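Local structure of VESB protease (Vibrio cholerae, 4LK4) at residues 259-270 / 342-350; 286-294 / 322-330. The protein is an extracellular protease of the trypsin (S1) family that probably cleaves peptide bonds as a serine endopeptidase. The protein carries 1 engineered substitution. All coordinates share one frame; numbering follows the deposited sequence.

Interaction 1: residues 259-270 / 342-350; sequences RPLGKVSQSFTY and ATSRIQLDT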
# COMPACT_ATOMS: atom_id res chain seq x y z
N ARG A 259 -2.55 -26.11 -5.00
CA ARG A 259 -1.50 -27.10 -4.76
C ARG A 259 -2.11 -28.47 -4.49
O ARG A 259 -3.28 -28.54 -4.06
CB ARG A 259 -0.61 -26.69 -3.58
CG ARG A 259 0.27 -25.48 -3.86
CD ARG A 259 1.58 -25.82 -4.54
NE ARG A 259 2.29 -24.60 -4.95
CZ ARG A 259 3.61 -24.40 -4.90
NH1 ARG A 259 4.45 -25.32 -4.45
NH2 ARG A 259 4.10 -23.23 -5.31
N PRO A 260 -1.35 -29.57 -4.74
CA PRO A 260 -1.82 -30.89 -4.29
C PRO A 260 -1.61 -31.05 -2.78
O PRO A 260 -0.90 -30.24 -2.14
CB PRO A 260 -0.90 -31.87 -5.03
CG PRO A 260 0.39 -31.13 -5.17
CD PRO A 260 0.08 -29.63 -5.15
N LEU A 261 -2.22 -32.08 -2.22
CA LEU A 261 -1.97 -32.45 -0.84
C LEU A 261 -0.47 -32.71 -0.64
O LEU A 261 0.22 -33.12 -1.58
CB LEU A 261 -2.81 -33.69 -0.46
CG LEU A 261 -4.20 -33.41 0.15
CD1 LEU A 261 -5.06 -32.54 -0.75
CD2 LEU A 261 -4.91 -34.72 0.48
N GLY A 262 0.02 -32.44 0.57
CA GLY A 262 1.40 -32.75 0.95
C GLY A 262 2.13 -31.60 1.62
O GLY A 262 1.67 -30.46 1.58
N LYS A 263 3.27 -31.90 2.24
CA LYS A 263 4.11 -30.89 2.85
C LYS A 263 4.63 -29.91 1.80
O LYS A 263 5.37 -30.30 0.89
CB LYS A 263 5.30 -31.51 3.60
CG LYS A 263 5.23 -31.38 5.12
CD LYS A 263 6.58 -31.65 5.79
CE LYS A 263 6.67 -31.07 7.20
NZ LYS A 263 5.94 -31.89 8.21
N VAL A 264 4.20 -28.66 1.92
CA VAL A 264 4.75 -27.58 1.12
C VAL A 264 5.60 -26.67 1.99
O VAL A 264 5.21 -26.31 3.08
CB VAL A 264 3.67 -26.72 0.45
CG1 VAL A 264 4.33 -25.82 -0.59
CG2 VAL A 264 2.63 -27.60 -0.22
N SER A 265 6.76 -26.31 1.47
CA SER A 265 7.76 -25.54 2.19
C SER A 265 7.98 -24.20 1.48
O SER A 265 7.77 -24.07 0.27
CB SER A 265 9.05 -26.36 2.24
OG SER A 265 10.11 -25.64 2.86
N GLN A 266 8.43 -23.20 2.22
CA GLN A 266 8.66 -21.87 1.64
C GLN A 266 9.54 -21.01 2.54
O GLN A 266 9.25 -20.84 3.69
CB GLN A 266 7.32 -21.16 1.41
CG GLN A 266 7.45 -19.77 0.82
CD GLN A 266 8.04 -19.81 -0.57
OE1 GLN A 266 7.59 -20.58 -1.42
NE2 GLN A 266 9.06 -19.00 -0.82
N SER A 267 10.62 -20.49 2.01
CA SER A 267 11.49 -19.59 2.74
C SER A 267 10.98 -18.11 2.74
O SER A 267 10.34 -17.66 1.78
CB SER A 267 12.89 -19.68 2.13
OG SER A 267 13.80 -18.88 2.84
N PHE A 268 11.27 -17.38 3.82
CA PHE A 268 10.93 -15.95 3.95
C PHE A 268 12.15 -15.19 4.46
O PHE A 268 12.76 -15.61 5.43
CB PHE A 268 9.81 -15.75 4.97
CG PHE A 268 8.47 -16.20 4.50
CD1 PHE A 268 8.13 -17.51 4.54
CD2 PHE A 268 7.55 -15.29 4.05
CE1 PHE A 268 6.88 -17.93 4.13
CE2 PHE A 268 6.30 -15.70 3.64
CZ PHE A 268 5.96 -17.03 3.70
N THR A 269 12.49 -14.06 3.84
CA THR A 269 13.68 -13.33 4.25
C THR A 269 13.36 -11.98 4.85
O THR A 269 12.47 -11.26 4.37
CB THR A 269 14.67 -13.20 3.09
OG1 THR A 269 15.02 -14.52 2.66
CG2 THR A 269 15.93 -12.47 3.52
N TYR A 270 14.09 -11.67 5.92
CA TYR A 270 13.92 -10.49 6.77
C TYR A 270 15.27 -9.76 6.80
O TYR A 270 16.30 -10.37 7.09
CB TYR A 270 13.49 -10.92 8.18
CG TYR A 270 12.20 -11.70 8.12
CD1 TYR A 270 12.21 -13.08 7.91
CD2 TYR A 270 10.97 -11.06 8.17
CE1 TYR A 270 11.03 -13.80 7.78
CE2 TYR A 270 9.79 -11.76 8.05
CZ TYR A 270 9.82 -13.13 7.84
OH TYR A 270 8.64 -13.84 7.69
N ALA A 342 7.46 -7.87 11.81
CA ALA A 342 7.15 -8.25 10.47
C ALA A 342 6.12 -9.36 10.55
O ALA A 342 6.33 -10.37 11.25
CB ALA A 342 8.38 -8.75 9.76
N THR A 343 5.02 -9.18 9.82
CA THR A 343 3.95 -10.16 9.74
C THR A 343 3.91 -10.72 8.31
O THR A 343 3.68 -9.99 7.36
CB THR A 343 2.61 -9.51 10.13
OG1 THR A 343 2.77 -8.88 11.39
CG2 THR A 343 1.51 -10.49 10.25
N SER A 344 4.18 -12.02 8.19
CA SER A 344 4.17 -12.71 6.90
C SER A 344 3.03 -13.70 6.82
O SER A 344 2.37 -13.96 7.81
CB SER A 344 5.47 -13.46 6.70
OG SER A 344 6.56 -12.57 6.70
N ARG A 345 2.79 -14.24 5.62
CA ARG A 345 1.65 -15.09 5.36
C ARG A 345 2.03 -16.16 4.36
O ARG A 345 2.68 -15.89 3.38
CB ARG A 345 0.50 -14.30 4.79
CG ARG A 345 -0.59 -15.16 4.14
CD ARG A 345 -1.81 -14.34 3.72
NE ARG A 345 -2.50 -13.86 4.90
CZ ARG A 345 -3.43 -12.91 4.91
NH1 ARG A 345 -3.81 -12.30 3.77
NH2 ARG A 345 -3.97 -12.53 6.07
N ILE A 346 1.63 -17.38 4.64
CA ILE A 346 1.73 -18.46 3.70
C ILE A 346 0.32 -18.92 3.41
O ILE A 346 -0.50 -19.08 4.31
CB ILE A 346 2.60 -19.61 4.24
CG1 ILE A 346 2.81 -20.65 3.17
CG2 ILE A 346 1.98 -20.27 5.47
CD1 ILE A 346 3.96 -21.56 3.49
N GLN A 347 0.04 -19.12 2.15
CA GLN A 347 -1.29 -19.38 1.72
C GLN A 347 -1.25 -20.33 0.55
O GLN A 347 -0.34 -20.27 -0.27
CB GLN A 347 -1.93 -18.07 1.27
CG GLN A 347 -3.34 -18.22 0.76
CD GLN A 347 -4.06 -16.88 0.60
OE1 GLN A 347 -3.58 -15.83 1.05
NE2 GLN A 347 -5.21 -16.91 -0.05
N LEU A 348 -2.28 -21.18 0.48
CA LEU A 348 -2.45 -22.16 -0.58
C LEU A 348 -3.87 -22.73 -0.55
O LEU A 348 -4.62 -22.51 0.40
CB LEU A 348 -1.45 -23.30 -0.40
CG LEU A 348 -1.55 -24.07 0.91
CD1 LEU A 348 -2.07 -25.47 0.62
CD2 LEU A 348 -0.18 -24.17 1.56
N ASP A 349 -4.22 -23.46 -1.59
CA ASP A 349 -5.58 -23.98 -1.71
C ASP A 349 -5.60 -25.38 -2.33
O ASP A 349 -4.89 -25.61 -3.32
CB ASP A 349 -6.44 -23.02 -2.54
CG ASP A 349 -7.92 -23.20 -2.30
OD1 ASP A 349 -8.40 -24.34 -2.10
OD2 ASP A 349 -8.64 -22.17 -2.30
N THR A 350 -6.44 -26.26 -1.77
CA THR A 350 -6.60 -27.66 -2.24
C THR A 350 -8.07 -28.03 -2.53
O THR A 350 -9.01 -27.29 -2.18
CB THR A 350 -6.00 -28.66 -1.20
OG1 THR A 350 -6.66 -28.50 0.06
CG2 THR A 350 -4.49 -28.44 -0.97
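Phe-268 reaches from strand 262-270 across the interior of the Ig-like domain and brings the rim of its ring to strand 342-349, which runs roughly antiparallel to it (150°) with the axes 9.3 Å apart at their closest. The two strands are not hydrogen-bonded neighbours: strand 248-258 pairs with both and links the two layers of this β-sandwich, so side chains span most of the gap. With CG anti to its own carbonyl carbon (chi1 -72°), the phenyl group presents CZ edge-on to the carbonyl oxygen O of Arg-345 at 3.5 Å. The CB of Ile-346 also lies at that edge, near the ring plane, while the CB of Ser-344 approaches CD2 obliquely.

Ile-346 answers from the opposite layer. Its CG1 lies anti to the backbone N and the chain runs on extended, which carries CD1 to within 4.0 Å of the CB of Gln-266. One residue pair further along, the edge of the Tyr-270 ring rests on the methyl of Ala-342. Its hydroxyl OH donates to OG of Ser-344 at 2.6 Å, and that OG is in turn hydrogen-bonded to the carbonyl oxygen of Asp-251 on the bridging strand.

Arg-259, at the far end, makes its closest contacts through its backbone. Its N gives a fairly straight bond (161°) to O of Asp-349 at 2.9 Å, fastening the loop after strand 248-258 alongside the end of 342-349, while its own O lies 3.3 Å from the methyl CG2 of Thr-350. Leu-261 crosses Thr-350 at about a right angle; the hydroxyl of Thr-350 is engaged by His-321 and Arg-323.

As a worked case of sandwich construction, the layers meet through Phe-268, Ile-346 and Tyr-270 with one polar link: the buried tyrosine hydroxyl passes its hydrogen bond to the serine, whose own hydroxyl is tied to a backbone carbonyl.

Interaction 2: residues 286-294 / 322-330; sequences SSLPADFSV and YRQYQYDFE
Leu-288, Pro-289 and Phe-292 close round the side chain of Tyr-327, the residue of this contact with the most surface buried. Among the apolar contacts, Pro-289 sets CG 3.7 Å from CE1 of Tyr-327. Leu-288 forks over the strand: CD2 packs towards the same ring, CD1 comes to 3.9 Å from CB of Phe-329, and that CD1 also sits above the centre of the Phe-292 ring.

The aromatic contacts form a cluster of three rings. Phe-292, its CG anti to the backbone N (chi1 178°), turns its edge towards the face of Tyr-327 in an offset edge-to-face pair, with centroids 6.0 Å apart and planes at 78°. It meets Phe-329 obliquely, where CZ of Phe-292 lies 4.0 Å from CD1 of Phe-329, and Phe-329 goes on to an edge-to-face pairing with Phe-268.

Polar groups gather at the other end. OD2 of Asp-291 lies 2.7 Å from OH of Tyr-327, and makes a long salt bridge of 3.7 Å to NH2 of Arg-323, meeting the guanidinium at its edge. The same oxygen stands at the rim of the Tyr-325 ring.

Here an irregular segment leading into an edge strand seals one margin of a β-sandwich with aromatic and aliphatic groups, and the nearby arginine would be expected to help keep the carboxylate ionised.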
# COMPACT_ATOMS: atom_id res chain seq x y z
N SER A 286 4.08 -20.39 17.96
CA SER A 286 3.24 -21.13 18.93
C SER A 286 1.75 -21.08 18.62
O SER A 286 1.07 -22.10 18.64
CB SER A 286 3.42 -20.56 20.34
OG SER A 286 4.67 -20.96 20.87
N SER A 287 1.24 -19.88 18.36
CA SER A 287 -0.19 -19.68 18.16
C SER A 287 -0.79 -20.45 16.97
O SER A 287 -2.00 -20.63 16.93
CB SER A 287 -0.50 -18.18 18.00
OG SER A 287 -0.02 -17.70 16.75
N LEU A 288 0.03 -20.88 16.00
CA LEU A 288 -0.49 -21.55 14.80
C LEU A 288 -0.71 -23.05 15.02
O LEU A 288 -0.10 -23.63 15.93
CB LEU A 288 0.45 -21.32 13.62
CG LEU A 288 0.49 -19.87 13.16
CD1 LEU A 288 1.57 -19.68 12.11
CD2 LEU A 288 -0.88 -19.44 12.64
N PRO A 289 -1.59 -23.68 14.20
CA PRO A 289 -1.91 -25.10 14.43
C PRO A 289 -0.80 -26.10 14.09
O PRO A 289 0.33 -25.71 13.73
CB PRO A 289 -3.15 -25.37 13.55
CG PRO A 289 -3.49 -24.09 12.87
CD PRO A 289 -2.43 -23.07 13.15
N ALA A 290 -1.15 -27.38 14.21
CA ALA A 290 -0.25 -28.49 13.94
C ALA A 290 0.09 -28.64 12.46
O ALA A 290 1.17 -29.12 12.13
CB ALA A 290 -0.87 -29.78 14.44
N ASP A 291 -0.82 -28.25 11.58
CA ASP A 291 -0.54 -28.16 10.15
C ASP A 291 0.73 -27.36 9.86
O ASP A 291 1.48 -27.65 8.92
CB ASP A 291 -1.67 -27.44 9.42
CG ASP A 291 -2.98 -28.17 9.47
OD1 ASP A 291 -2.98 -29.41 9.51
OD2 ASP A 291 -4.03 -27.49 9.46
N PHE A 292 0.94 -26.30 10.63
CA PHE A 292 2.03 -25.38 10.37
C PHE A 292 3.25 -25.83 11.15
O PHE A 292 3.12 -26.37 12.22
CB PHE A 292 1.61 -23.97 10.77
CG PHE A 292 2.67 -22.95 10.59
CD1 PHE A 292 3.60 -22.71 11.59
CD2 PHE A 292 2.75 -22.21 9.42
CE1 PHE A 292 4.59 -21.76 11.44
CE2 PHE A 292 3.74 -21.25 9.25
CZ PHE A 292 4.66 -21.03 10.26
N SER A 293 4.42 -25.62 10.58
CA SER A 293 5.66 -26.01 11.22
C SER A 293 6.80 -25.15 10.68
O SER A 293 6.71 -24.60 9.59
CB SER A 293 5.93 -27.52 11.01
OG SER A 293 5.75 -27.95 9.66
N VAL A 294 7.85 -24.99 11.48
CA VAL A 294 9.04 -24.24 11.10
C VAL A 294 10.17 -25.21 10.81
O VAL A 294 10.72 -25.78 11.73
CB VAL A 294 9.50 -23.30 12.23
CG1 VAL A 294 10.78 -22.55 11.83
CG2 VAL A 294 8.39 -22.34 12.59
N TYR A 322 -8.94 -30.88 2.22
CA TYR A 322 -9.37 -30.09 1.08
C TYR A 322 -9.97 -28.77 1.54
O TYR A 322 -11.14 -28.70 1.92
CB TYR A 322 -10.41 -30.88 0.27
CG TYR A 322 -9.83 -32.08 -0.45
CD1 TYR A 322 -8.72 -31.94 -1.28
CD2 TYR A 322 -10.40 -33.34 -0.32
CE1 TYR A 322 -8.19 -33.01 -1.96
CE2 TYR A 322 -9.87 -34.43 -1.00
CZ TYR A 322 -8.76 -34.25 -1.81
OH TYR A 322 -8.20 -35.29 -2.49
N ARG A 323 -9.16 -27.72 1.49
CA ARG A 323 -9.58 -26.41 1.99
C ARG A 323 -8.56 -25.31 1.67
O ARG A 323 -7.51 -25.57 1.07
CB ARG A 323 -9.85 -26.47 3.50
CG ARG A 323 -8.69 -26.99 4.35
CD ARG A 323 -9.10 -27.10 5.81
NE ARG A 323 -8.04 -26.75 6.76
CZ ARG A 323 -7.55 -25.52 6.95
NH1 ARG A 323 -8.01 -24.49 6.24
NH2 ARG A 323 -6.59 -25.30 7.84
N GLN A 324 -8.88 -24.09 2.07
CA GLN A 324 -7.95 -22.98 1.97
C GLN A 324 -7.10 -22.89 3.21
O GLN A 324 -7.61 -22.86 4.32
CB GLN A 324 -8.71 -21.69 1.85
CG GLN A 324 -9.74 -21.69 0.75
CD GLN A 324 -10.09 -20.27 0.33
OE1 GLN A 324 -9.21 -19.49 -0.07
NE2 GLN A 324 -11.37 -19.93 0.43
N TYR A 325 -5.79 -22.83 3.02
CA TYR A 325 -4.87 -22.63 4.12
C TYR A 325 -4.37 -21.21 4.04
O TYR A 325 -3.92 -20.76 2.98
CB TYR A 325 -3.70 -23.61 4.03
CG TYR A 325 -4.08 -25.05 4.26
CD1 TYR A 325 -4.69 -25.80 3.25
CD2 TYR A 325 -3.81 -25.68 5.47
CE1 TYR A 325 -5.04 -27.13 3.46
CE2 TYR A 325 -4.15 -27.02 5.68
CZ TYR A 325 -4.76 -27.73 4.68
OH TYR A 325 -5.10 -29.03 4.89
N GLN A 326 -4.45 -20.50 5.15
CA GLN A 326 -3.91 -19.17 5.25
C GLN A 326 -3.37 -18.94 6.64
O GLN A 326 -4.15 -18.71 7.58
CB GLN A 326 -4.97 -18.12 4.95
CG GLN A 326 -4.39 -16.72 4.79
CD GLN A 326 -5.45 -15.69 4.52
OE1 GLN A 326 -5.66 -15.28 3.37
NE2 GLN A 326 -6.14 -15.27 5.56
N TYR A 327 -2.05 -18.99 6.78
CA TYR A 327 -1.42 -18.81 8.08
C TYR A 327 -0.54 -17.57 8.12
O TYR A 327 0.36 -17.42 7.30
CB TYR A 327 -0.58 -20.03 8.48
CG TYR A 327 -1.35 -21.30 8.60
CD1 TYR A 327 -2.48 -21.38 9.40
CD2 TYR A 327 -0.94 -22.45 7.95
CE1 TYR A 327 -3.18 -22.58 9.55
CE2 TYR A 327 -1.63 -23.64 8.08
CZ TYR A 327 -2.76 -23.70 8.87
OH TYR A 327 -3.44 -24.89 8.99
N ASP A 328 -0.79 -16.74 9.12
CA ASP A 328 -0.04 -15.54 9.39
C ASP A 328 0.86 -15.71 10.59
O ASP A 328 0.42 -16.16 11.64
CB ASP A 328 -1.02 -14.40 9.65
CG ASP A 328 -1.81 -14.04 8.40
OD1 ASP A 328 -1.45 -14.56 7.33
OD2 ASP A 328 -2.78 -13.25 8.48
N PHE A 329 2.11 -15.34 10.44
CA PHE A 329 3.05 -15.38 11.54
C PHE A 329 3.89 -14.11 11.58
O PHE A 329 4.09 -13.43 10.57
CB PHE A 329 3.96 -16.61 11.44
CG PHE A 329 4.69 -16.69 10.14
CD1 PHE A 329 4.11 -17.25 9.03
CD2 PHE A 329 5.97 -16.16 10.03
CE1 PHE A 329 4.78 -17.31 7.83
CE2 PHE A 329 6.65 -16.22 8.84
CZ PHE A 329 6.05 -16.79 7.73
N GLU A 330 4.40 -13.82 12.76
CA GLU A 330 4.97 -12.56 13.11
C GLU A 330 6.34 -12.79 13.71
O GLU A 330 6.50 -13.61 14.63
CB GLU A 330 4.04 -11.93 14.14
CG GLU A 330 4.26 -10.46 14.40
CD GLU A 330 2.96 -9.74 14.80
OE1 GLU A 330 2.76 -9.48 16.01
OE2 GLU A 330 2.12 -9.45 13.90

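Interactions 1 and 2 lie about 9 Å apart between centres, within the same Ig-like domain. Along the chain, interaction 2 is nested inside the loop closed by interaction 1. Their later segments, 322-330 and 342-350, sit on successive antiparallel strands, 324-335 and 338-349, which are neighbours in one sheet. On that shared layer Arg-345 NE forms a salt bridge to Asp-328 OD1 (2.7 Å), coupling the two contacts directly. The earlier segments, 259-270 and 286-294, lead into strands 262-272 and 292-297, which each flank strand 310-319. The pair thus illustrates how a sandwich is closed at successive positions across its interior, uniting chain regions distant in sequence.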